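Side-chain contacts in gamma tubulin complex adapter mto2 (Schizosaccharomyces pombe, PDB 6GDJ), which acts with mto1 to promote nucleation of at least a subset of cytoplasmic microtubules by recruiting the gamma-tubulin complex, and is represented here by its dimerisation domain: residues M14-Y19 against I24-V29; T38-S43 against A50-L55; L6-T11 against S54-C59. All blocks are in the same frame, centred on the assembly; numbering follows the deposited sequence.

Interaction 1: M14-Y19 against I24-V29; sequences MRLRTY and IILKPV
Leu16 and Leu26 meet at the turn end of an antiparallel helical hairpin, where helix 5-17 passes through a short loop into helix 23-42. The contact across the hairpin is apolar. Leu16 sends CD2 to two side chains one turn apart on the facing helix: it lies 4.3 Å from Leu26 CD1 and 4.2 Å from Val29 CG1. The side chains of Leu16 and Val29 slant across one another. With CG of Leu16 anti to the backbone N (chi1 176°), the branched end is carried toward the partner helix, where this one methyl can sit against both neighbours. Pro21 of the loop touches both leucines, and Leu58 of the second subunit packs on Val29.

The charged component sits at the exposed margin. Arg17 offers its aliphatic stem, CG lying 4.4 Å from Leu26 CD1, while its far end turns to polar company: NE forms a salt bridge with Glu30 OE2. A long arginine suits this place because it can do both.

Within its own span, helix 23-42 is kinked at Pro28, whose ring nitrogen has no hydrogen to give to the preceding turn. On the other segment, Tyr19 N bonds to Leu16 O at 3.0 Å, and Thr18 OG1 donates to Arg15 O at 2.7 Å, in the carbonyl plane with a C=O...OG1 angle of 145°.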
loop_
_atom_site.group_PDB
_atom_site.type_symbol
_atom_site.label_atom_id
_atom_site.label_comp_id
_atom_site.label_asym_id
_atom_site.label_seq_id
_atom_site.Cartn_x
_atom_site.Cartn_y
_atom_site.Cartn_z
ATOM N N MET A 14 -11.078 -5.226 4.245
ATOM C CA MET A 14 -11.951 -5.678 5.323
ATOM C C MET A 14 -11.387 -6.943 5.980
ATOM O O MET A 14 -11.442 -7.106 7.206
ATOM C CB MET A 14 -13.350 -5.899 4.762
ATOM C CG MET A 14 -14.060 -4.605 4.456
ATOM S SD MET A 14 -15.674 -4.752 3.674
ATOM C CE MET A 14 -16.565 -5.382 5.028
ATOM N N ARG A 15 -10.870 -7.887 5.151
ATOM C CA ARG A 15 -10.228 -9.045 5.683
ATOM C C ARG A 15 -8.994 -8.674 6.548
ATOM O O ARG A 15 -8.810 -9.195 7.634
ATOM C CB ARG A 15 -9.929 -10.047 4.609
ATOM C CG ARG A 15 -11.172 -10.635 3.985
ATOM C CD ARG A 15 -10.803 -11.565 2.822
ATOM N NE ARG A 15 -10.101 -12.759 3.254
ATOM C CZ ARG A 15 -9.296 -13.484 2.460
ATOM N NH1 ARG A 15 -9.182 -13.198 1.191
ATOM N NH2 ARG A 15 -8.660 -14.492 2.953
ATOM N N LEU A 16 -8.129 -7.800 6.005
ATOM C CA LEU A 16 -6.942 -7.408 6.767
ATOM C C LEU A 16 -7.287 -6.832 8.127
ATOM O O LEU A 16 -6.643 -7.172 9.085
ATOM C CB LEU A 16 -6.193 -6.368 5.950
ATOM C CG LEU A 16 -4.961 -5.767 6.636
ATOM C CD1 LEU A 16 -3.988 -6.858 7.059
ATOM C CD2 LEU A 16 -4.344 -4.662 5.757
ATOM N N ARG A 17 -8.360 -6.047 8.221
ATOM C CA ARG A 17 -8.683 -5.409 9.516
ATOM C C ARG A 17 -8.951 -6.439 10.576
ATOM O O ARG A 17 -8.668 -6.230 11.734
ATOM C CB ARG A 17 -9.945 -4.557 9.374
ATOM C CG ARG A 17 -9.840 -3.346 8.587
ATOM C CD ARG A 17 -11.188 -2.690 8.511
ATOM N NE ARG A 17 -11.161 -1.529 7.703
ATOM C CZ ARG A 17 -12.166 -1.093 6.955
ATOM N NH1 ARG A 17 -13.334 -1.774 6.894
ATOM N NH2 ARG A 17 -12.008 -0.030 6.182
ATOM N N THR A 18 -9.471 -7.609 10.168
ATOM C CA THR A 18 -9.779 -8.637 11.171
ATOM C C THR A 18 -8.569 -9.315 11.796
ATOM O O THR A 18 -8.723 -10.041 12.764
ATOM C CB THR A 18 -10.670 -9.753 10.576
ATOM O OG1 THR A 18 -9.943 -10.566 9.637
ATOM C CG2 THR A 18 -11.885 -9.224 9.979
ATOM N N TYR A 19 -7.352 -9.079 11.257
ATOM C CA TYR A 19 -6.135 -9.623 11.850
ATOM C C TYR A 19 -5.429 -8.636 12.823
ATOM O O TYR A 19 -4.351 -8.960 13.297
ATOM C CB TYR A 19 -5.149 -10.067 10.755
ATOM C CG TYR A 19 -5.626 -11.297 10.006
ATOM C CD1 TYR A 19 -6.453 -11.190 8.923
ATOM C CD2 TYR A 19 -5.228 -12.560 10.433
ATOM C CE1 TYR A 19 -6.879 -12.324 8.262
ATOM C CE2 TYR A 19 -5.655 -13.715 9.789
ATOM C CZ TYR A 19 -6.453 -13.585 8.693
ATOM O OH TYR A 19 -6.934 -14.699 7.988
ATOM N N ILE A 24 0.489 1.325 12.805
ATOM C CA ILE A 24 1.458 2.009 11.932
ATOM C C ILE A 24 1.471 1.445 10.532
ATOM O O ILE A 24 1.919 2.116 9.617
ATOM C CB ILE A 24 2.874 2.088 12.449
ATOM C CG1 ILE A 24 3.459 0.758 12.498
ATOM C CG2 ILE A 24 2.922 2.769 13.809
ATOM C CD1 ILE A 24 4.874 0.777 12.792
ATOM N N ILE A 25 0.875 0.270 10.353
ATOM C CA ILE A 25 0.646 -0.267 9.026
ATOM C C ILE A 25 -0.784 -0.022 8.593
ATOM O O ILE A 25 -1.037 0.392 7.457
ATOM C CB ILE A 25 0.910 -1.814 8.965
ATOM C CG1 ILE A 25 2.320 -2.112 9.430
ATOM C CG2 ILE A 25 0.618 -2.432 7.587
ATOM C CD1 ILE A 25 3.310 -1.516 8.552
ATOM N N LEU A 26 -1.750 -0.289 9.446
ATOM C CA LEU A 26 -3.117 -0.138 9.008
ATOM C C LEU A 26 -3.526 1.286 8.618
ATOM O O LEU A 26 -4.279 1.466 7.686
ATOM C CB LEU A 26 -4.080 -0.698 10.058
ATOM C CG LEU A 26 -5.544 -0.797 9.716
ATOM C CD1 LEU A 26 -5.803 -1.689 8.506
ATOM C CD2 LEU A 26 -6.325 -1.265 10.938
ATOM N N LYS A 27 -3.079 2.287 9.378
ATOM C CA LYS A 27 -3.448 3.637 9.047
ATOM C C LYS A 27 -3.083 4.037 7.600
ATOM O O LYS A 27 -3.921 4.454 6.842
ATOM C CB LYS A 27 -2.928 4.616 10.121
ATOM C CG LYS A 27 -3.310 6.102 9.939
ATOM C CD LYS A 27 -2.623 7.061 10.971
ATOM N N PRO A 28 -1.792 3.825 7.196
ATOM C CA PRO A 28 -1.452 4.218 5.824
ATOM C C PRO A 28 -2.154 3.343 4.779
ATOM O O PRO A 28 -2.479 3.834 3.719
ATOM C CB PRO A 28 0.088 4.072 5.816
ATOM C CG PRO A 28 0.490 3.511 7.063
ATOM C CD PRO A 28 -0.610 3.586 8.032
ATOM N N VAL A 29 -2.343 2.043 5.074
ATOM C CA VAL A 29 -3.084 1.198 4.115
ATOM C C VAL A 29 -4.481 1.717 3.961
ATOM O O VAL A 29 -4.946 1.863 2.870
ATOM C CB VAL A 29 -3.100 -0.279 4.570
ATOM C CG1 VAL A 29 -4.053 -1.047 3.666
ATOM C CG2 VAL A 29 -1.703 -0.893 4.533
#

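Interaction 2: T38-S43 against A50-L55; sequences TLVNTS and ALCRSL
Leu39 and Val40 pack on Leu51 and Cys52 with no ring or amide taking part; the planar groups here are backbone carbonyls within each arm of an antiparallel helical hairpin, helices 23-42 and 46-72. Two of these carbonyls each take a hydroxyl as well as a backbone N-H. Thr42 OG1 reaches Thr38 O at 2.8 Å from above the carbonyl plane, 43° out of it, while Thr42 N bonds to the same oxygen. Ser54 OG bonds to Leu51 O at 2.7 Å from a position tilted 27° from the plane, and Leu55 N bonds to that oxygen too. Short hydroxyl side chains suit these sites, as they can fold back on their own helix and satisfy their polar atom there.

The contact between the arms is left to apolar groups. Leu39 CD1 comes to 4.1 Å from Leu51 CD2, the two side chains crossing at about a right angle. Leu51 also packs on Leu51 of the second subunit, which places the contact at the dimer interface, and Val48 of the same chain lies against both Leu39 and Val40. Cys52, one of the only two cysteines of this twin-cysteine domain, is buried and also touches Ala36, Pro5 and Met9; its small, weakly polar thiol fits such close surroundings. A chi1 of -69° swings SG away from the carbonyl carbon, and Val40 reaches in with CG2 to 3.6 Å from Cys52 SG.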
loop_
_atom_site.group_PDB
_atom_site.type_symbol
_atom_site.label_atom_id
_atom_site.label_comp_id
_atom_site.label_asym_id
_atom_site.label_seq_id
_atom_site.Cartn_x
_atom_site.Cartn_y
_atom_site.Cartn_z
ATOM N N THR A 38 -11.311 7.475 -3.995
ATOM C CA THR A 38 -11.513 8.805 -4.552
ATOM C C THR A 38 -11.174 8.837 -6.021
ATOM O O THR A 38 -11.899 9.396 -6.811
ATOM C CB THR A 38 -10.751 9.854 -3.772
ATOM O OG1 THR A 38 -11.115 9.785 -2.418
ATOM C CG2 THR A 38 -10.955 11.241 -4.333
ATOM N N LEU A 39 -10.016 8.231 -6.387
ATOM C CA LEU A 39 -9.621 8.233 -7.793
ATOM C C LEU A 39 -10.576 7.411 -8.687
ATOM O O LEU A 39 -10.869 7.809 -9.782
ATOM C CB LEU A 39 -8.196 7.652 -7.924
ATOM C CG LEU A 39 -7.085 8.529 -7.348
ATOM C CD1 LEU A 39 -5.804 7.820 -7.160
ATOM C CD2 LEU A 39 -6.927 9.743 -8.215
ATOM N N VAL A 40 -11.089 6.272 -8.211
ATOM C CA VAL A 40 -12.091 5.525 -9.002
ATOM C C VAL A 40 -13.299 6.403 -9.257
ATOM O O VAL A 40 -13.848 6.389 -10.322
ATOM C CB VAL A 40 -12.513 4.274 -8.235
ATOM C CG1 VAL A 40 -13.753 3.647 -8.848
ATOM C CG2 VAL A 40 -11.400 3.264 -8.147
ATOM N N ASN A 41 -13.697 7.163 -8.266
ATOM C CA ASN A 41 -14.895 8.001 -8.367
ATOM C C ASN A 41 -14.725 9.238 -9.203
ATOM O O ASN A 41 -15.686 9.694 -9.836
ATOM C CB ASN A 41 -15.450 8.362 -6.988
ATOM C CG ASN A 41 -16.081 7.164 -6.272
ATOM O OD1 ASN A 41 -16.577 6.255 -6.897
ATOM N ND2 ASN A 41 -16.067 7.186 -4.919
ATOM N N THR A 42 -13.542 9.802 -9.190
ATOM C CA THR A 42 -13.304 11.122 -9.765
ATOM C C THR A 42 -12.489 11.144 -11.050
ATOM O O THR A 42 -12.646 12.050 -11.849
ATOM C CB THR A 42 -12.592 12.061 -8.773
ATOM O OG1 THR A 42 -11.313 11.527 -8.465
ATOM C CG2 THR A 42 -13.363 12.249 -7.473
ATOM N N SER A 43 -11.628 10.152 -11.238
ATOM C CA SER A 43 -10.748 10.136 -12.377
ATOM C C SER A 43 -10.397 8.699 -12.719
ATOM O O SER A 43 -9.229 8.317 -12.666
ATOM C CB SER A 43 -9.525 10.954 -12.042
ATOM O OG SER A 43 -8.860 11.282 -13.229
ATOM N N ALA A 50 -5.485 -0.733 -11.915
ATOM C CA ALA A 50 -4.313 -1.454 -11.513
ATOM C C ALA A 50 -3.833 -1.090 -10.086
ATOM O O ALA A 50 -3.383 -1.982 -9.343
ATOM C CB ALA A 50 -3.168 -1.232 -12.513
ATOM N N LEU A 51 -3.982 0.205 -9.723
ATOM C CA LEU A 51 -3.659 0.617 -8.384
ATOM C C LEU A 51 -4.517 -0.162 -7.390
ATOM O O LEU A 51 -4.022 -0.657 -6.384
ATOM C CB LEU A 51 -3.883 2.100 -8.218
ATOM C CG LEU A 51 -3.841 2.643 -6.792
ATOM C CD1 LEU A 51 -2.439 2.530 -6.245
ATOM C CD2 LEU A 51 -4.340 4.049 -6.747
ATOM N N CYS A 52 -5.827 -0.222 -7.667
ATOM C CA CYS A 52 -6.716 -0.937 -6.771
ATOM C C CYS A 52 -6.366 -2.403 -6.653
ATOM O O CYS A 52 -6.366 -2.958 -5.575
ATOM C CB CYS A 52 -8.168 -0.816 -7.238
ATOM S SG CYS A 52 -8.891 0.861 -7.082
ATOM N N ARG A 53 -6.029 -3.059 -7.793
ATOM C CA ARG A 53 -5.590 -4.449 -7.727
ATOM C C ARG A 53 -4.323 -4.618 -6.907
ATOM O O ARG A 53 -4.213 -5.566 -6.106
ATOM C CB ARG A 53 -5.369 -5.036 -9.158
ATOM C CG ARG A 53 -6.664 -5.236 -9.935
ATOM C CD ARG A 53 -6.413 -6.140 -11.154
ATOM N NE ARG A 53 -5.628 -5.362 -12.102
ATOM C CZ ARG A 53 -6.110 -4.529 -13.033
ATOM N NH1 ARG A 53 -7.416 -4.388 -13.252
ATOM N NH2 ARG A 53 -5.243 -3.862 -13.766
ATOM N N SER A 54 -3.375 -3.647 -7.042
ATOM C CA SER A 54 -2.179 -3.719 -6.252
ATOM C C SER A 54 -2.404 -3.530 -4.733
ATOM O O SER A 54 -1.804 -4.213 -3.957
ATOM C CB SER A 54 -1.112 -2.793 -6.734
ATOM O OG SER A 54 -1.417 -1.461 -6.522
ATOM N N LEU A 55 -3.345 -2.659 -4.360
ATOM C CA LEU A 55 -3.651 -2.525 -2.976
ATOM C C LEU A 55 -4.381 -3.689 -2.421
ATOM O O LEU A 55 -4.113 -4.097 -1.296
ATOM C CB LEU A 55 -4.396 -1.212 -2.782
ATOM C CG LEU A 55 -3.618 0.082 -3.002
ATOM C CD1 LEU A 55 -4.491 1.354 -2.971
ATOM C CD2 LEU A 55 -2.444 0.167 -2.032
#

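Interaction 3: L6-T11 against S54-C59; sequences LSTMQT and SLAELC
Ala56 and Met9 hold the centre of this contact, a near-parallel packing of the first and third helices of the three-helix unit that makes up each subunit of the dimerisation domain. Their CA atoms are 4.1 Å apart. Such an approach needs a residue as small as alanine: its CB lies directly against the other backbone, 3.7 Å from Met9 CA and 3.8 Å from Thr8 O. Thr8 closes one margin with its OG1, 4.0 Å from Ala56 CB. Next to Ala56, Met9 and Leu55 run side by side and point the same way, Met9 SD lying 3.9 Å from Leu55 CD1 and also near its CB. The flexible methionine reaches this place with CG anti to the backbone N and a bend at chi3 (67°), which folds its methyl end round.

Around this, Thr8 OG1 bonds to Pro5 O one turn earlier, satisfying a hydroxyl set against a methyl. Cys59 packs on Ala12, Leu13 and Leu16 of helix 5-17.

The segment axes come within 8.0 Å and diverge by 22°. Helix 23-42 lies against the same core, touching Met9 through Val33 and Ala36, and Ala32, from helix 23-42 of the second subunit, packs on Leu55.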
loop_
_atom_site.group_PDB
_atom_site.type_symbol
_atom_site.label_atom_id
_atom_site.label_comp_id
_atom_site.label_asym_id
_atom_site.label_seq_id
_atom_site.Cartn_x
_atom_site.Cartn_y
_atom_site.Cartn_z
ATOM N N LEU A 6 -12.244 -2.122 -7.526
ATOM C CA LEU A 6 -12.665 -1.453 -6.303
ATOM C C LEU A 6 -13.176 -2.429 -5.239
ATOM O O LEU A 6 -12.766 -2.387 -4.064
ATOM C CB LEU A 6 -13.729 -0.443 -6.648
ATOM C CG LEU A 6 -14.493 0.206 -5.519
ATOM C CD1 LEU A 6 -13.501 0.952 -4.703
ATOM C CD2 LEU A 6 -15.558 1.164 -6.100
ATOM N N SER A 7 -14.058 -3.338 -5.667
ATOM C CA SER A 7 -14.561 -4.376 -4.776
ATOM C C SER A 7 -13.567 -5.355 -4.250
ATOM O O SER A 7 -13.602 -5.696 -3.083
ATOM C CB SER A 7 -15.674 -5.132 -5.479
ATOM O OG SER A 7 -16.594 -4.161 -5.841
ATOM N N THR A 8 -12.605 -5.747 -5.076
ATOM C CA THR A 8 -11.514 -6.652 -4.649
ATOM C C THR A 8 -10.668 -6.013 -3.553
ATOM O O THR A 8 -10.312 -6.647 -2.592
ATOM C CB THR A 8 -10.640 -7.170 -5.814
ATOM O OG1 THR A 8 -9.859 -6.171 -6.409
ATOM C CG2 THR A 8 -11.552 -7.780 -6.832
ATOM N N MET A 9 -10.434 -4.723 -3.748
ATOM C CA MET A 9 -9.644 -3.950 -2.799
ATOM C C MET A 9 -10.402 -3.763 -1.443
ATOM O O MET A 9 -9.828 -4.012 -0.379
ATOM C CB MET A 9 -9.292 -2.595 -3.410
ATOM C CG MET A 9 -8.548 -1.672 -2.492
ATOM S SD MET A 9 -8.162 -0.060 -3.281
ATOM C CE MET A 9 -9.792 0.638 -3.461
ATOM N N GLN A 10 -11.699 -3.417 -1.553
ATOM C CA GLN A 10 -12.504 -3.233 -0.346
ATOM C C GLN A 10 -12.552 -4.543 0.427
ATOM O O GLN A 10 -12.378 -4.564 1.654
ATOM C CB GLN A 10 -13.927 -2.761 -0.749
ATOM C CG GLN A 10 -14.978 -2.655 0.306
ATOM N N THR A 11 -12.839 -5.673 -0.239
ATOM C CA THR A 11 -12.925 -6.954 0.485
ATOM C C THR A 11 -11.612 -7.327 1.170
ATOM O O THR A 11 -11.551 -7.771 2.300
ATOM C CB THR A 11 -13.380 -8.051 -0.481
ATOM O OG1 THR A 11 -14.702 -7.725 -0.921
ATOM C CG2 THR A 11 -13.352 -9.452 0.188
ATOM N N SER A 54 -3.375 -3.647 -7.042
ATOM C CA SER A 54 -2.179 -3.719 -6.252
ATOM C C SER A 54 -2.404 -3.530 -4.733
ATOM O O SER A 54 -1.804 -4.213 -3.957
ATOM C CB SER A 54 -1.112 -2.793 -6.734
ATOM O OG SER A 54 -1.417 -1.461 -6.522
ATOM N N LEU A 55 -3.345 -2.659 -4.360
ATOM C CA LEU A 55 -3.651 -2.525 -2.976
ATOM C C LEU A 55 -4.381 -3.689 -2.421
ATOM O O LEU A 55 -4.113 -4.097 -1.296
ATOM C CB LEU A 55 -4.396 -1.212 -2.782
ATOM C CG LEU A 55 -3.618 0.082 -3.002
ATOM C CD1 LEU A 55 -4.491 1.354 -2.971
ATOM C CD2 LEU A 55 -2.444 0.167 -2.032
ATOM N N ALA A 56 -5.235 -4.305 -3.249
ATOM C CA ALA A 56 -5.887 -5.565 -2.806
ATOM C C ALA A 56 -4.836 -6.631 -2.509
ATOM O O ALA A 56 -4.822 -7.289 -1.506
ATOM C CB ALA A 56 -6.822 -6.076 -3.865
ATOM N N GLU A 57 -3.881 -6.763 -3.435
ATOM C CA GLU A 57 -2.814 -7.733 -3.263
ATOM C C GLU A 57 -1.907 -7.468 -2.033
ATOM O O GLU A 57 -1.455 -8.379 -1.357
ATOM C CB GLU A 57 -1.956 -7.856 -4.561
ATOM C CG GLU A 57 -2.672 -8.311 -5.791
ATOM N N LEU A 58 -1.677 -6.173 -1.758
ATOM C CA LEU A 58 -0.921 -5.815 -0.585
ATOM C C LEU A 58 -1.647 -6.281 0.708
ATOM O O LEU A 58 -1.062 -6.876 1.604
ATOM C CB LEU A 58 -0.748 -4.304 -0.559
ATOM C CG LEU A 58 -0.102 -3.824 0.746
ATOM C CD1 LEU A 58 1.217 -4.432 1.079
ATOM C CD2 LEU A 58 -0.021 -2.334 0.683
ATOM N N CYS A 59 -2.940 -5.990 0.733
ATOM C CA CYS A 59 -3.769 -6.369 1.884
ATOM C C CYS A 59 -3.754 -7.878 2.064
ATOM O O CYS A 59 -3.632 -8.371 3.165
ATOM C CB CYS A 59 -5.193 -5.863 1.702
ATOM S SG CYS A 59 -5.388 -4.083 1.951
#

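How the interactions relate
The three contacts tie each pair of helices in an up-down-up bundle: interaction 1 joins 5-17 to 23-42, interaction 2 joins 23-42 to 46-72, and interaction 3 brings the first helix onto the last. Along the chain, interaction 1 closes before interaction 2 opens, and interaction 3 spans the longest gap in sequence. Centres of interactions 1 and 2 lie about 18 Å apart on opposite sides of the chain's centre, with interaction 3 about 11 and 10 Å from them. It touches both: Cys59 SG packs on Val29 and Leu16, and Met9 on Cys52. All three also meet the second subunit, which suggests that the fold and the dimer interface are built together.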